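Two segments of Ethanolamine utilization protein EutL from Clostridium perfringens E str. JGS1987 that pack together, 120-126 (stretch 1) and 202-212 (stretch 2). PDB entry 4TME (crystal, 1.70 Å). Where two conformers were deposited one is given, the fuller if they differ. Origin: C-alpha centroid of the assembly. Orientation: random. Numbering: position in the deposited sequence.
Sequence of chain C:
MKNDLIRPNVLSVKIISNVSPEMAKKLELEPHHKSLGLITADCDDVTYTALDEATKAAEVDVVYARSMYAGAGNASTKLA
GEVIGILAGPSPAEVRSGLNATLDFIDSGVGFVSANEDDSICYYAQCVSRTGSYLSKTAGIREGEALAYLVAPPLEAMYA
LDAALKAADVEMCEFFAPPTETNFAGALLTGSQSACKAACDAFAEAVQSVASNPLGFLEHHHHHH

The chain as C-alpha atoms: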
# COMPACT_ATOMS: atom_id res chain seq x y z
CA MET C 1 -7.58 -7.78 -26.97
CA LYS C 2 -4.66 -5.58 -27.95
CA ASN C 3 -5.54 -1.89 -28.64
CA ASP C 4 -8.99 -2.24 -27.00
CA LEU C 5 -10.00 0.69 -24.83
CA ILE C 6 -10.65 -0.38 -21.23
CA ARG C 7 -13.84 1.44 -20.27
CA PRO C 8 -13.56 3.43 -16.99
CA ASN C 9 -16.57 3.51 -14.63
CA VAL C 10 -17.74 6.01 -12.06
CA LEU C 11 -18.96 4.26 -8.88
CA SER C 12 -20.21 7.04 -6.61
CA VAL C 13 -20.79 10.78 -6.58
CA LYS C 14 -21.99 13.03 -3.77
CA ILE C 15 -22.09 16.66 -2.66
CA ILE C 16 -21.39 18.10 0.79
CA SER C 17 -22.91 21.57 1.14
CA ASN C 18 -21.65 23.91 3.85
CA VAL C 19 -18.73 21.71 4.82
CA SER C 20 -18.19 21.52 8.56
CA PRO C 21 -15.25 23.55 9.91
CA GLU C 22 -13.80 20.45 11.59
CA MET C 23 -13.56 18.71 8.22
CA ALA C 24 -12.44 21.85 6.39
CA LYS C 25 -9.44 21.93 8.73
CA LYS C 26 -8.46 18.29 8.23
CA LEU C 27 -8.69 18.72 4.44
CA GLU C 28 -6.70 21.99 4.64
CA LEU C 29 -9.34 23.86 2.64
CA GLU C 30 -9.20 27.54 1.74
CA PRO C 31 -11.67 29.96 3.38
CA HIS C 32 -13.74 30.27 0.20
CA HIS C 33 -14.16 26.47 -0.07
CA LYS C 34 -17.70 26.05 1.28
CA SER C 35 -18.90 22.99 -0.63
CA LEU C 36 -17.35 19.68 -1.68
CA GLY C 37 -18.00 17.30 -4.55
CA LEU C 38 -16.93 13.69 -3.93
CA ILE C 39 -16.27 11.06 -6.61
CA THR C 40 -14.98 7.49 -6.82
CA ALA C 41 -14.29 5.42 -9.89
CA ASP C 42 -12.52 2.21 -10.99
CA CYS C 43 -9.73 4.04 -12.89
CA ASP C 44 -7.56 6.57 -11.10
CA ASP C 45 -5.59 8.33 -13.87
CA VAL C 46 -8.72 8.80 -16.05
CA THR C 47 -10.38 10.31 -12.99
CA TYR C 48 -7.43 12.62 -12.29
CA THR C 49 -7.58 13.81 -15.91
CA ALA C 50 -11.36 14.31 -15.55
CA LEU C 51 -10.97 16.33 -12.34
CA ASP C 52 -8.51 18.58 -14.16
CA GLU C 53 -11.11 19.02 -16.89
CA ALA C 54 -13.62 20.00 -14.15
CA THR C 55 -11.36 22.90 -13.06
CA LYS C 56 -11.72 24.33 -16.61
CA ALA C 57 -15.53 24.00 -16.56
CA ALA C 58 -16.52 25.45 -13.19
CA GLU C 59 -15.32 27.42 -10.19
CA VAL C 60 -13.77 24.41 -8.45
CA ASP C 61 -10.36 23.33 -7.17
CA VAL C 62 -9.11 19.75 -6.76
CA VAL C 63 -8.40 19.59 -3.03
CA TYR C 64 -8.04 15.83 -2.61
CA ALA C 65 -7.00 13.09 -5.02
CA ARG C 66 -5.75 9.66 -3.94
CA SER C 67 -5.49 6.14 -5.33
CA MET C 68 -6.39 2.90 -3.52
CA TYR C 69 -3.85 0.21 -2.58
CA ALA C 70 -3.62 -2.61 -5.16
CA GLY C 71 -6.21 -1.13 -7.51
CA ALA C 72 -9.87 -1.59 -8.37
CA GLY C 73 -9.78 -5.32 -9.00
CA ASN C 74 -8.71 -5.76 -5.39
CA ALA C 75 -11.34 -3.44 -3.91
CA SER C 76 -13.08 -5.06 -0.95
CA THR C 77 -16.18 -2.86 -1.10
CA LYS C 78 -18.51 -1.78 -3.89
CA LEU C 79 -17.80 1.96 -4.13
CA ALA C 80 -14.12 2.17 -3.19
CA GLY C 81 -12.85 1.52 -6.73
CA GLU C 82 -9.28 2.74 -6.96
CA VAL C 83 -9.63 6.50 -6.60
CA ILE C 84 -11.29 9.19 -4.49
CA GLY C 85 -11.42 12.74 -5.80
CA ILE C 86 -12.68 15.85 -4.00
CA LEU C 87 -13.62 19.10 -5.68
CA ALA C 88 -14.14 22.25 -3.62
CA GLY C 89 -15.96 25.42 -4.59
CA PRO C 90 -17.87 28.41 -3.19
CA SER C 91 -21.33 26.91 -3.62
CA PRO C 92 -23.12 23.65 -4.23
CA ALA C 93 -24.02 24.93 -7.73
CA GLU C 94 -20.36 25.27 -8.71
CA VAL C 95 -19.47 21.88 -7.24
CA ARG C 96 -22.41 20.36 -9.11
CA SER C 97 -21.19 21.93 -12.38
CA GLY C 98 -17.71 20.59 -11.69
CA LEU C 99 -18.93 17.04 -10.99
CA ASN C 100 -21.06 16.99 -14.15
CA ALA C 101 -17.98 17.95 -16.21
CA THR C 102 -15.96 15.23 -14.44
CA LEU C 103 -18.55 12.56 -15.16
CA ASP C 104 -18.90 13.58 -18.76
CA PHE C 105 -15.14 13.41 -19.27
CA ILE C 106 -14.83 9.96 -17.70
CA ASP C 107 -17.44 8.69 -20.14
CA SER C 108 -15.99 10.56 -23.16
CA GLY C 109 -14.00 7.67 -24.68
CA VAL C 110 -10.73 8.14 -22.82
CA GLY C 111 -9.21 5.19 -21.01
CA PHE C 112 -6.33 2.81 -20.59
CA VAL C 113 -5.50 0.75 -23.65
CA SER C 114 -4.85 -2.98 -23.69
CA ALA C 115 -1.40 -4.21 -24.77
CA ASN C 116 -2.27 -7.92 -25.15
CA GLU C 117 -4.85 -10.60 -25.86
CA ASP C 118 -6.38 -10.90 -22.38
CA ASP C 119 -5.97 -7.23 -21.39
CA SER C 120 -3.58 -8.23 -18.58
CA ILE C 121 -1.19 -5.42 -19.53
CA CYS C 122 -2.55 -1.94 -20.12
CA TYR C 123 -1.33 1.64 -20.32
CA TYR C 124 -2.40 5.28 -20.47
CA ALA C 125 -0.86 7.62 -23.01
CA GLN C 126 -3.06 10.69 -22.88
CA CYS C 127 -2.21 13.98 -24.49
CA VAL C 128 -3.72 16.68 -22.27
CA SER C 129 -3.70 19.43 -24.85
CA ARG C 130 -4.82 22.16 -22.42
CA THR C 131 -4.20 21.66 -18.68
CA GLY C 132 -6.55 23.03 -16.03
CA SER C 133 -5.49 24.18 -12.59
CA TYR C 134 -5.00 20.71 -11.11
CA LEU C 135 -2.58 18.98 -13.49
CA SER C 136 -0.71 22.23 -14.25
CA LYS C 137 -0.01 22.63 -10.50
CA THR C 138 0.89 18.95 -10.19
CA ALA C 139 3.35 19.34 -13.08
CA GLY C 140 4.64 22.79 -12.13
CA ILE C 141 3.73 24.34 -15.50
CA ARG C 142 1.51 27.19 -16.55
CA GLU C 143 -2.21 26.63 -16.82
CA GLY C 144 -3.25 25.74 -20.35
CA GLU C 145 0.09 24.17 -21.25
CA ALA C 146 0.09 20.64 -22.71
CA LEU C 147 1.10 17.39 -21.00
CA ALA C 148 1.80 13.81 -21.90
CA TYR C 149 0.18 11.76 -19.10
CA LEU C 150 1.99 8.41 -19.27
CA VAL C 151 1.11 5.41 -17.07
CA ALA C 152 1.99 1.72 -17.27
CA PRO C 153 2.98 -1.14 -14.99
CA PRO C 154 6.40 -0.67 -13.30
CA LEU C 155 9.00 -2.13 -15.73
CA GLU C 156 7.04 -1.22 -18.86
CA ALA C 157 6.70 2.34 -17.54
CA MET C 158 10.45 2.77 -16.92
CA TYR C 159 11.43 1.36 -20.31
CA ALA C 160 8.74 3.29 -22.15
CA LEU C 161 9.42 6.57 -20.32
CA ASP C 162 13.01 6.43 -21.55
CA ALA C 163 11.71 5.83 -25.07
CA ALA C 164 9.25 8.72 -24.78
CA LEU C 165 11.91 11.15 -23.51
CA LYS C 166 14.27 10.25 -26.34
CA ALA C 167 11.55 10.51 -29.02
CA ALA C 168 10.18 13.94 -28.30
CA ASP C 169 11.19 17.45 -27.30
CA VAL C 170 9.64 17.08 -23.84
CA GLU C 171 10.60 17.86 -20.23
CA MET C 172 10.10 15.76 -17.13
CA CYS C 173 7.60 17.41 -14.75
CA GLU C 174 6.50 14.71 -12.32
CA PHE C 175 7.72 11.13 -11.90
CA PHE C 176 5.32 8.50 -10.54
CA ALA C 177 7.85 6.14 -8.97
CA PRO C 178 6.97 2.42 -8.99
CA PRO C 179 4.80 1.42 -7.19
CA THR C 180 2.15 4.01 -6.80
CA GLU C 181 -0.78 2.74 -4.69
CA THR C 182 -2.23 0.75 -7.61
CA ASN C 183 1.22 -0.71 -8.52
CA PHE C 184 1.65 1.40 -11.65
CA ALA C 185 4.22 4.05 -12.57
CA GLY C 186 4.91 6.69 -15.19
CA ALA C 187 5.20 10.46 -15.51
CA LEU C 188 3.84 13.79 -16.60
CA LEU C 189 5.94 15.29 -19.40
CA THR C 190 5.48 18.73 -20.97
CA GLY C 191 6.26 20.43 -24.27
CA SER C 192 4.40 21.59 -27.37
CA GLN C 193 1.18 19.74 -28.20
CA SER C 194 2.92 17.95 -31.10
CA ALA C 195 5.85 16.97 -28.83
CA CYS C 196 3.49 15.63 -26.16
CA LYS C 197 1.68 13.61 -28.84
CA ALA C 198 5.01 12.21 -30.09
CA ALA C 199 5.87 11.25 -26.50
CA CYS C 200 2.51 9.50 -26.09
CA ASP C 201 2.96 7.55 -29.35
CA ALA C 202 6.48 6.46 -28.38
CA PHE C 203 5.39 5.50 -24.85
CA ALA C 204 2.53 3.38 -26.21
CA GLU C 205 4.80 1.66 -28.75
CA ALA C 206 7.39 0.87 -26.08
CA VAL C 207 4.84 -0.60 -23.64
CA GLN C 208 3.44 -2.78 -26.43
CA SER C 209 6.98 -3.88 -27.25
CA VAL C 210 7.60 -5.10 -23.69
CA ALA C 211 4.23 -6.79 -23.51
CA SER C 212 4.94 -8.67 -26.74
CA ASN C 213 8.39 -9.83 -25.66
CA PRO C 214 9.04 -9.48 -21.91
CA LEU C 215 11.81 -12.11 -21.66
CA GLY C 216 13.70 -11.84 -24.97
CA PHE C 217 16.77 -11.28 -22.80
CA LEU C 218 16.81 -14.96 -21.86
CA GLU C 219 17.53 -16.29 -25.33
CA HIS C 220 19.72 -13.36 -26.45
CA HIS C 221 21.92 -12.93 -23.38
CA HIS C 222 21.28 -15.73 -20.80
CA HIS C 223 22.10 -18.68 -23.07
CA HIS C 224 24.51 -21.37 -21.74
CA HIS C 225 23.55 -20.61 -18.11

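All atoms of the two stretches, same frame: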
# COMPACT_ATOMS: atom_id res chain seq x y z
N SER C 120 -4.27 -8.11 -19.86
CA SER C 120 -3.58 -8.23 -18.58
C SER C 120 -2.38 -7.27 -18.50
O SER C 120 -1.72 -7.19 -17.47
CB SER C 120 -3.12 -9.68 -18.36
OG SER C 120 -2.21 -10.09 -19.36
N ILE C 121 -2.11 -6.56 -19.59
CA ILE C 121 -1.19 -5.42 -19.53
C ILE C 121 -1.91 -4.28 -20.19
O ILE C 121 -2.49 -4.45 -21.26
CB ILE C 121 0.15 -5.69 -20.29
CG1 ILE C 121 0.88 -6.88 -19.66
CG2 ILE C 121 1.05 -4.47 -20.25
CD1 ILE C 121 2.08 -7.36 -20.46
N CYS C 122 -1.89 -3.10 -19.57
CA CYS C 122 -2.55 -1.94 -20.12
C CYS C 122 -1.78 -0.67 -19.77
O CYS C 122 -0.98 -0.65 -18.81
CB CYS C 122 -3.98 -1.83 -19.60
SG CYS C 122 -4.06 -1.57 -17.81
N TYR C 123 -2.05 0.40 -20.51
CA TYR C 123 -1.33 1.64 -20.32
C TYR C 123 -2.19 2.83 -20.68
O TYR C 123 -3.22 2.70 -21.36
CB TYR C 123 -0.06 1.67 -21.18
CG TYR C 123 -0.35 1.55 -22.66
CD1 TYR C 123 -0.43 0.30 -23.27
CD2 TYR C 123 -0.54 2.67 -23.44
CE1 TYR C 123 -0.71 0.19 -24.63
CE2 TYR C 123 -0.82 2.57 -24.78
CZ TYR C 123 -0.90 1.33 -25.37
OH TYR C 123 -1.17 1.25 -26.72
N TYR C 124 -1.76 3.98 -20.20
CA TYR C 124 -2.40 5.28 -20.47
C TYR C 124 -1.38 6.15 -21.16
O TYR C 124 -0.26 6.27 -20.67
CB TYR C 124 -2.83 5.90 -19.16
CG TYR C 124 -3.81 7.09 -19.18
CD1 TYR C 124 -5.04 6.99 -19.81
CD2 TYR C 124 -3.52 8.24 -18.45
CE1 TYR C 124 -5.92 8.04 -19.78
CE2 TYR C 124 -4.42 9.31 -18.41
CZ TYR C 124 -5.61 9.19 -19.06
OH TYR C 124 -6.53 10.25 -19.00
N ALA C 125 -1.76 6.74 -22.28
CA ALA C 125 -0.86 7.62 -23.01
C ALA C 125 -1.72 8.76 -23.54
O ALA C 125 -2.12 8.77 -24.71
CB ALA C 125 -0.17 6.88 -24.13
N GLN C 126 -2.04 9.68 -22.64
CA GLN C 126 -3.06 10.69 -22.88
C GLN C 126 -2.38 12.03 -23.10
O GLN C 126 -1.60 12.49 -22.28
CB GLN C 126 -4.02 10.75 -21.69
CG GLN C 126 -5.12 11.83 -21.79
CD GLN C 126 -6.19 11.53 -22.82
OE1 GLN C 126 -6.29 10.41 -23.33
NE2 GLN C 126 -7.00 12.53 -23.12
N ALA C 202 5.27 7.23 -28.70
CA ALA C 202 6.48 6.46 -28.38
C ALA C 202 6.31 5.63 -27.12
O ALA C 202 6.78 4.48 -27.05
CB ALA C 202 7.66 7.38 -28.23
N PHE C 203 5.66 6.20 -26.10
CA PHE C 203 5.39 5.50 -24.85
C PHE C 203 4.51 4.27 -25.15
O PHE C 203 4.82 3.16 -24.72
CB PHE C 203 4.71 6.45 -23.83
CG PHE C 203 4.49 5.84 -22.46
CD1 PHE C 203 5.51 5.85 -21.52
CD2 PHE C 203 3.27 5.29 -22.10
CE1 PHE C 203 5.33 5.30 -20.26
CE2 PHE C 203 3.08 4.75 -20.84
CZ PHE C 203 4.11 4.75 -19.93
N ALA C 204 3.43 4.48 -25.89
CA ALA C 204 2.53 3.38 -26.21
C ALA C 204 3.27 2.25 -26.96
O ALA C 204 3.11 1.07 -26.64
CB ALA C 204 1.36 3.86 -27.05
N GLU C 205 4.07 2.63 -27.94
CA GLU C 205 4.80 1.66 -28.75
C GLU C 205 5.76 0.86 -27.88
O GLU C 205 5.89 -0.37 -28.02
CB GLU C 205 5.57 2.36 -29.88
CG GLU C 205 6.26 1.38 -30.82
CD GLU C 205 7.10 2.07 -31.87
OE1 GLU C 205 6.95 3.30 -32.04
OE2 GLU C 205 7.91 1.38 -32.53
N ALA C 206 6.42 1.55 -26.94
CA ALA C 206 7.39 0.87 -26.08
C ALA C 206 6.70 -0.09 -25.09
O ALA C 206 7.20 -1.19 -24.84
CB ALA C 206 8.22 1.89 -25.33
N VAL C 207 5.56 0.30 -24.53
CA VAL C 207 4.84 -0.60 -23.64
C VAL C 207 4.39 -1.84 -24.42
O VAL C 207 4.53 -2.97 -23.94
CB VAL C 207 3.61 0.08 -22.98
CG1 VAL C 207 2.85 -0.94 -22.15
CG2 VAL C 207 4.04 1.24 -22.07
N GLN C 208 3.91 -1.65 -25.65
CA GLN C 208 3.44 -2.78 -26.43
C GLN C 208 4.62 -3.71 -26.74
O GLN C 208 4.47 -4.93 -26.78
CB GLN C 208 2.75 -2.32 -27.73
CG GLN C 208 1.40 -1.67 -27.39
CD GLN C 208 0.48 -1.47 -28.57
OE1 GLN C 208 0.80 -1.84 -29.71
NE2 GLN C 208 -0.70 -0.90 -28.30
N SER C 209 5.78 -3.11 -26.94
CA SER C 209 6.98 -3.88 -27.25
C SER C 209 7.33 -4.80 -26.09
O SER C 209 7.66 -5.97 -26.31
CB SER C 209 8.16 -2.96 -27.56
OG SER C 209 9.32 -3.75 -27.79
N VAL C 210 7.26 -4.29 -24.87
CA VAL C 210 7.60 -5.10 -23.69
C VAL C 210 6.56 -6.19 -23.52
O VAL C 210 6.88 -7.36 -23.25
CB VAL C 210 7.70 -4.26 -22.39
CG1 VAL C 210 7.99 -5.14 -21.19
CG2 VAL C 210 8.81 -3.24 -22.52
N ALA C 211 5.29 -5.82 -23.67
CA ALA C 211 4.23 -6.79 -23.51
C ALA C 211 4.40 -7.94 -24.49
O ALA C 211 4.17 -9.10 -24.14
CB ALA C 211 2.86 -6.10 -23.69
N SER C 212 4.80 -7.64 -25.72
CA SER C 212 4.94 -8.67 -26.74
C SER C 212 6.13 -9.59 -26.52
O SER C 212 6.16 -10.70 -27.04
CB SER C 212 5.08 -8.02 -28.11
OG SER C 212 3.91 -7.28 -28.40

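Tyr123 is the organizing residue of this contact, with 108 Å² of its surface covered by the helix. The strand and helix run nearly antiparallel, 169° between their directions with axes 8.4 Å apart at closest approach. Ile121, Tyr123 and Ala125 point toward the helix, while Cys122 and Tyr124 point away, as the alternation of an extended chain requires.

With chi1 at 60° (p), the Tyr123 ring extends across the helix, roughly perpendicular to its axis. The small side chain of Ala204 permits a close approach, Tyr123 CE2 to Ala204 CB being 3.4 Å, and the carbonyl oxygen of Ala204 sits over one ring face. One turn on, Val207 CG1 lies 3.7 Å from Tyr123 CD1. At the ring edge, Gln208 NE2 donates a weak hydrogen bond to Tyr123 OH (2.7 Å, with a bent angle of 126°); Gln208 starts out sideways, but its end comes nearer and reaches the hydroxyl.

Ile121, covered over 51 Å², extends the apolar seam toward the helix C-terminus, where its CD1 rests 3.6 Å from Ala211 CB. At the other end, Phe203 CE2 comes 3.7 Å from Tyr124 O, and Phe203 CD2 is 4.3 Å from Ala125 CB. The two closest apolar contacts each pair a larger side chain with a helix alanine; Val207 touches both Tyr123 and Ile121.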